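Local coordinates for Phthiocerol/phthiodiolone dimycocerosyl transferase (Mycobacterium tuberculosis, PDB 1Q9J), which probably transfers mycocerosyl groups from mycocerosic acid synthase onto phthiocerol, phthiodiolone and phenolphthiocerol, the last step in making their dimycocerosate esters, at residues Gln221-Ser224 and Asp225-Phe229; Arg8-Ser11 and His12-Val16. All coordinates share one frame; numbering follows the deposited sequence.

Interaction 1 (Gln221-Ser224 and Asp225-Phe229)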
ATOM      1  N   GLN A 221      -3.760 -23.403   9.469  1.00 95.54           N
ATOM      2  CA  GLN A 221      -4.410 -23.621  10.749  1.00 95.28           C
ATOM      3  C   GLN A 221      -4.237 -22.442  11.693  1.00 92.79           C
ATOM      4  O   GLN A 221      -5.223 -21.854  12.121  1.00 95.32           O
ATOM      5  CB  GLN A 221      -3.893 -24.893  11.420  1.00100.28           C
ATOM      6  CG  GLN A 221      -4.804 -26.103  11.242  1.00105.90           C
ATOM      7  CD  GLN A 221      -6.279 -25.768  11.452  1.00110.46           C
ATOM      8  OE1 GLN A 221      -6.972 -25.358  10.516  1.00112.16           O
ATOM      9  NE2 GLN A 221      -6.757 -25.922  12.686  1.00111.21           N
ATOM     10  N   GLN A 222      -2.997 -22.094  12.018  1.00 89.23           N
ATOM     11  CA  GLN A 222      -2.748 -20.980  12.924  1.00 87.41           C
ATOM     12  C   GLN A 222      -3.553 -19.745  12.540  1.00 86.11           C
ATOM     13  O   GLN A 222      -3.908 -18.934  13.399  1.00 84.33           O
ATOM     14  CB  GLN A 222      -1.271 -20.609  12.941  1.00 88.04           C
ATOM     15  CG  GLN A 222      -0.385 -21.565  13.674  1.00 86.77           C
ATOM     16  CD  GLN A 222       1.062 -21.219  13.453  1.00 89.09           C
ATOM     17  OE1 GLN A 222       1.541 -21.216  12.318  1.00 87.69           O
ATOM     18  NE2 GLN A 222       1.772 -20.919  14.533  1.00 88.82           N
ATOM     19  N   THR A 223      -3.825 -19.585  11.248  1.00 84.89           N
ATOM     20  CA  THR A 223      -4.609 -18.440  10.792  1.00 83.67           C
ATOM     21  C   THR A 223      -6.031 -18.657  11.318  1.00 83.35           C
ATOM     22  O   THR A 223      -6.527 -17.855  12.113  1.00 81.02           O
ATOM     23  CB  THR A 223      -4.618 -18.328   9.233  1.00 80.90           C
ATOM     24  OG1 THR A 223      -3.270 -18.303   8.749  1.00 75.21           O
ATOM     25  CG2 THR A 223      -5.302 -17.044   8.784  1.00 79.92           C
ATOM     26  N   SER A 224      -6.657 -19.759  10.900  1.00 83.48           N
ATOM     27  CA  SER A 224      -8.018 -20.112  11.320  1.00 85.38           C
ATOM     28  C   SER A 224      -8.237 -19.992  12.825  1.00 86.33           C
ATOM     29  O   SER A 224      -9.339 -19.680  13.283  1.00 85.79           O
ATOM     30  CB  SER A 224      -8.358 -21.535  10.870  1.00 83.24           C
ATOM     31  OG  SER A 224      -8.412 -21.596   9.456  1.00 81.38           O
ATOM     32  N   ASP A 225      -7.177 -20.247  13.584  1.00 90.03           N
ATOM     33  CA  ASP A 225      -7.204 -20.162  15.037  1.00 92.75           C
ATOM     34  C   ASP A 225      -7.308 -18.705  15.447  1.00 93.18           C
ATOM     35  O   ASP A 225      -8.072 -18.353  16.344  1.00 94.46           O
ATOM     36  CB  ASP A 225      -5.918 -20.756  15.616  1.00 95.85           C
ATOM     37  CG  ASP A 225      -6.045 -22.234  15.940  1.00 98.13           C
ATOM     38  OD1 ASP A 225      -6.580 -23.002  15.102  1.00 95.16           O
ATOM     39  OD2 ASP A 225      -5.590 -22.622  17.039  1.00 99.41           O
ATOM     40  N   LEU A 226      -6.525 -17.859  14.785  1.00 93.58           N
ATOM     41  CA  LEU A 226      -6.536 -16.436  15.095  1.00 92.30           C
ATOM     42  C   LEU A 226      -7.857 -15.834  14.622  1.00 92.91           C
ATOM     43  O   LEU A 226      -8.393 -14.923  15.256  1.00 92.03           O
ATOM     44  CB  LEU A 226      -5.347 -15.732  14.428  1.00 88.64           C
ATOM     45  CG  LEU A 226      -4.989 -14.338  14.960  1.00 86.69           C
ATOM     46  CD1 LEU A 226      -4.715 -14.404  16.452  1.00 86.37           C
ATOM     47  CD2 LEU A 226      -3.773 -13.802  14.219  1.00 82.81           C
ATOM     48  N   MET A 227      -8.392 -16.348  13.517  1.00 93.09           N
ATOM     49  CA  MET A 227      -9.664 -15.840  13.012  1.00 96.42           C
ATOM     50  C   MET A 227     -10.806 -16.208  13.947  1.00 97.82           C
ATOM     51  O   MET A 227     -11.624 -15.357  14.311  1.00 97.16           O
ATOM     52  CB  MET A 227      -9.956 -16.379  11.614  1.00 96.72           C
ATOM     53  CG  MET A 227      -9.112 -15.743  10.541  1.00101.02           C
ATOM     54  SD  MET A 227      -9.719 -16.127   8.906  1.00106.35           S
ATOM     55  CE  MET A 227      -8.829 -17.672   8.533  1.00106.33           C
ATOM     56  N   ALA A 228     -10.861 -17.481  14.324  1.00 98.94           N
ATOM     57  CA  ALA A 228     -11.888 -17.961  15.233  1.00 95.88           C
ATOM     58  C   ALA A 228     -11.851 -17.097  16.492  1.00 93.82           C
ATOM     59  O   ALA A 228     -12.889 -16.666  16.981  1.00 95.87           O
ATOM     60  CB  ALA A 228     -11.640 -19.422  15.580  1.00 95.42           C
ATOM     61  N   PHE A 229     -10.649 -16.841  17.003  1.00 90.62           N
ATOM     62  CA  PHE A 229     -10.477 -16.018  18.195  1.00 88.27           C
ATOM     63  C   PHE A 229     -10.964 -14.616  17.899  1.00 90.60           C
ATOM     64  O   PHE A 229     -11.392 -13.895  18.796  1.00 90.65           O
ATOM     65  CB  PHE A 229      -9.004 -15.945  18.584  1.00 86.24           C
ATOM     66  CG  PHE A 229      -8.711 -14.948  19.667  1.00 85.00           C
ATOM     67  CD1 PHE A 229      -8.863 -15.286  21.005  1.00 87.29           C
ATOM     68  CD2 PHE A 229      -8.281 -13.666  19.350  1.00 85.60           C
ATOM     69  CE1 PHE A 229      -8.588 -14.359  22.022  1.00 87.23           C
ATOM     70  CE2 PHE A 229      -8.005 -12.733  20.357  1.00 87.48           C
ATOM     71  CZ  PHE A 229      -8.159 -13.082  21.696  1.00 85.78           C
TER
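T223 and M227, one turn apart on helix 220-230, make the close side-chain contact of this local i to i+4 packing. The methyl CG2 of T223 stands anti to its backbone N and meets M227 CE at 3.6 Å, where the two side chains run past each other at a slant. M227 is bent at its last torsion (chi3 -89°), which turns CE back along the helix, to 3.8 Å from S224 CA as well. Of the i to i+4 backbone bonds, M227 N to T223 O is 2.8 Å, and A228 N to S224 O is 2.9 Å with an N-H...O angle of 163°. L226 N has a long bond to Q222 O, 3.2 Å, and a weak second one to T223 O.

The other flank is looser. Q221 NE2 lies 3.8 Å from D225 OD1, a separation too long for a hydrogen bond, and the amide and carboxylate planes stand 88° apart. The link across this flank is the backbone bond from D225 N to Q221 O. Q221 is exposed and D225 partly exposed, whereas T223 and L226 are buried.

The buried OG1 of T223 is satisfied by S219 O and by L388 N of strand 387-393. L226 packs on L410 of helix 399-412 and, together with M227, on L237 of helix 237-253, so one side of the short helix lies against two helices and a strand.

Interaction 2 (Arg8-Ser11 and His12-Val16)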
ATOM      1  N   ARG A   8      -1.000  18.042 -15.217  1.00 46.97           N
ATOM      2  CA  ARG A   8      -1.432  18.776 -14.050  1.00 45.53           C
ATOM      3  C   ARG A   8      -0.306  18.740 -13.022  1.00 48.34           C
ATOM      4  O   ARG A   8       0.537  17.849 -13.051  1.00 49.22           O
ATOM      5  CB  ARG A   8      -2.731  18.158 -13.523  1.00 40.06           C
ATOM      6  CG  ARG A   8      -2.680  17.666 -12.132  1.00 34.40           C
ATOM      7  CD  ARG A   8      -3.678  16.575 -11.912  1.00 30.44           C
ATOM      8  NE  ARG A   8      -3.389  15.940 -10.634  1.00 36.19           N
ATOM      9  CZ  ARG A   8      -3.802  14.725 -10.292  1.00 40.81           C
ATOM     10  NH1 ARG A   8      -4.534  14.006 -11.131  1.00 49.07           N
ATOM     11  NH2 ARG A   8      -3.471  14.208  -9.120  1.00 36.98           N
ATOM     12  N   LYS A   9      -0.278  19.737 -12.148  1.00 48.33           N
ATOM     13  CA  LYS A   9       0.733  19.814 -11.110  1.00 49.57           C
ATOM     14  C   LYS A   9       0.284  18.807 -10.037  1.00 53.83           C
ATOM     15  O   LYS A   9      -0.907  18.490  -9.943  1.00 57.32           O
ATOM     16  CB  LYS A   9       0.760  21.245 -10.562  1.00 49.78           C
ATOM     17  CG  LYS A   9       2.102  21.743 -10.022  1.00 63.50           C
ATOM     18  CD  LYS A   9       2.138  23.288  -9.975  1.00 68.52           C
ATOM     19  CE  LYS A   9       3.425  23.851  -9.370  1.00 70.21           C
ATOM     20  NZ  LYS A   9       3.497  23.647  -7.898  1.00 66.84           N
ATOM     21  N   LEU A  10       1.216  18.265  -9.256  1.00 54.52           N
ATOM     22  CA  LEU A  10       0.821  17.311  -8.215  1.00 51.98           C
ATOM     23  C   LEU A  10       0.291  18.072  -7.024  1.00 51.24           C
ATOM     24  O   LEU A  10       0.751  19.173  -6.743  1.00 52.57           O
ATOM     25  CB  LEU A  10       1.996  16.469  -7.731  1.00 48.30           C
ATOM     26  CG  LEU A  10       2.605  15.410  -8.640  1.00 42.09           C
ATOM     27  CD1 LEU A  10       3.823  14.850  -7.932  1.00 40.05           C
ATOM     28  CD2 LEU A  10       1.594  14.300  -8.939  1.00 41.24           C
ATOM     29  N   SER A  11      -0.660  17.471  -6.318  1.00 53.18           N
ATOM     30  CA  SER A  11      -1.268  18.071  -5.133  1.00 52.76           C
ATOM     31  C   SER A  11      -0.330  17.820  -3.963  1.00 56.23           C
ATOM     32  O   SER A  11       0.377  16.810  -3.941  1.00 59.57           O
ATOM     33  CB  SER A  11      -2.620  17.413  -4.861  1.00 51.18           C
ATOM     34  OG  SER A  11      -2.450  16.159  -4.214  1.00 49.82           O
ATOM     35  N   HIS A  12      -0.333  18.719  -2.984  1.00 59.79           N
ATOM     36  CA  HIS A  12       0.566  18.583  -1.831  1.00 63.26           C
ATOM     37  C   HIS A  12       0.594  17.177  -1.234  1.00 60.43           C
ATOM     38  O   HIS A  12       1.622  16.714  -0.727  1.00 60.98           O
ATOM     39  CB  HIS A  12       0.216  19.624  -0.762  1.00 71.54           C
ATOM     40  CG  HIS A  12       0.509  21.035  -1.189  1.00 83.02           C
ATOM     41  ND1 HIS A  12      -0.265  21.711  -2.109  1.00 87.81           N
ATOM     42  CD2 HIS A  12       1.524  21.874  -0.870  1.00 86.41           C
ATOM     43  CE1 HIS A  12       0.258  22.904  -2.337  1.00 88.68           C
ATOM     44  NE2 HIS A  12       1.345  23.028  -1.598  1.00 89.44           N
ATOM     45  N   SER A  13      -0.534  16.487  -1.317  1.00 56.25           N
ATOM     46  CA  SER A  13      -0.640  15.133  -0.798  1.00 52.01           C
ATOM     47  C   SER A  13       0.188  14.136  -1.631  1.00 52.84           C
ATOM     48  O   SER A  13       0.730  13.163  -1.104  1.00 50.97           O
ATOM     49  CB  SER A  13      -2.122  14.753  -0.777  1.00 47.96           C
ATOM     50  OG  SER A  13      -2.328  13.363  -0.727  1.00 53.55           O
ATOM     51  N   GLU A  14       0.304  14.396  -2.929  1.00 53.90           N
ATOM     52  CA  GLU A  14       1.041  13.515  -3.832  1.00 51.10           C
ATOM     53  C   GLU A  14       2.552  13.762  -3.830  1.00 49.44           C
ATOM     54  O   GLU A  14       3.342  12.839  -4.048  1.00 47.30           O
ATOM     55  CB  GLU A  14       0.467  13.685  -5.235  1.00 47.67           C
ATOM     56  CG  GLU A  14      -1.043  13.610  -5.197  1.00 45.86           C
ATOM     57  CD  GLU A  14      -1.725  13.781  -6.535  1.00 44.49           C
ATOM     58  OE1 GLU A  14      -1.563  14.862  -7.154  1.00 37.64           O
ATOM     59  OE2 GLU A  14      -2.428  12.816  -6.950  1.00 40.13           O
ATOM     60  N   GLU A  15       2.947  15.002  -3.560  1.00 49.10           N
ATOM     61  CA  GLU A  15       4.355  15.371  -3.530  1.00 49.15           C
ATOM     62  C   GLU A  15       5.212  14.521  -2.626  1.00 48.28           C
ATOM     63  O   GLU A  15       6.400  14.380  -2.867  1.00 51.03           O
ATOM     64  CB  GLU A  15       4.514  16.841  -3.152  1.00 49.30           C
ATOM     65  CG  GLU A  15       3.842  17.746  -4.156  1.00 56.47           C
ATOM     66  CD  GLU A  15       4.267  19.189  -4.052  1.00 60.83           C
ATOM     67  OE1 GLU A  15       4.101  19.790  -2.959  1.00 63.56           O
ATOM     68  OE2 GLU A  15       4.764  19.726  -5.076  1.00 63.93           O
ATOM     69  N   VAL A  16       4.638  13.951  -1.580  1.00 49.34           N
ATOM     70  CA  VAL A  16       5.458  13.114  -0.723  1.00 50.63           C
ATOM     71  C   VAL A  16       6.143  12.067  -1.603  1.00 48.29           C
ATOM     72  O   VAL A  16       7.352  11.888  -1.529  1.00 43.77           O
ATOM     73  CB  VAL A  16       4.622  12.382   0.353  1.00 53.08           C
ATOM     74  CG1 VAL A  16       5.538  11.570   1.266  1.00 50.50           C
ATOM     75  CG2 VAL A  16       3.846  13.402   1.182  1.00 57.27           C
TER
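E14 reaches back from the first turn of helix 12-19 to S11 and R8, making the side-chain-to-backbone half of a capping box: S11 N donates to E14 OE1 at 2.9 Å along a straight N-H...O line of 180°. The hydroxyl OG of S11 is hydrogen-bonded to E165. The E14 side chain gets there with CG anti to its carbonyl carbon and an extended chain beyond (chi2 179°).

R8 comes to the same carboxylate from the end of strand 6-9. The two side chains cross at about a right angle, yet their flat ends are only 4° from coplanar, and E14 CD lies at the guanidinium edge, in its plane. A single nitrogen makes the salt bridge: R8 NH2 is 2.8 Å from E14 OE2 and donates to OE1, also at 2.8 Å. OE1 thus takes R8 on its syn lone pair and S11 N on its anti one, two grips that should fix the rotation of the carboxylate. L10 crosses E14 at a slant, its CD2 3.7 Å from E14 OE1.

This strand-to-helix corner lies near the presumed active site, the E14 side chain being about 8 Å from that of H124, the proton acceptor by similarity. On the backbone, S11 O accepts from two donors, E14 N from above its carbonyl plane and E15 N in that plane, the latter at 3.2 Å.

Overall arrangement
Along the chain interaction 2 comes first, where strand 6-9 passes into helix 12-19, and interaction 1 follows some two hundred residues later on helix 220-230. They lie on opposite sides of the chain's centre, their centres 41 Å apart and their nearest atoms about 30 Å apart, and they share no strand, helix or sheet. Strand 6-9 is an outer strand of the three-stranded antiparallel sheet, whereas helix 220-230 packs beside strand 387-393 of the six-stranded mixed sheet. Of the two, interaction 2 is close to the presumed catalytic histidine; interaction 1 is peripheral packing, away from the annotated sites, in this monomeric enzyme built from two related domains.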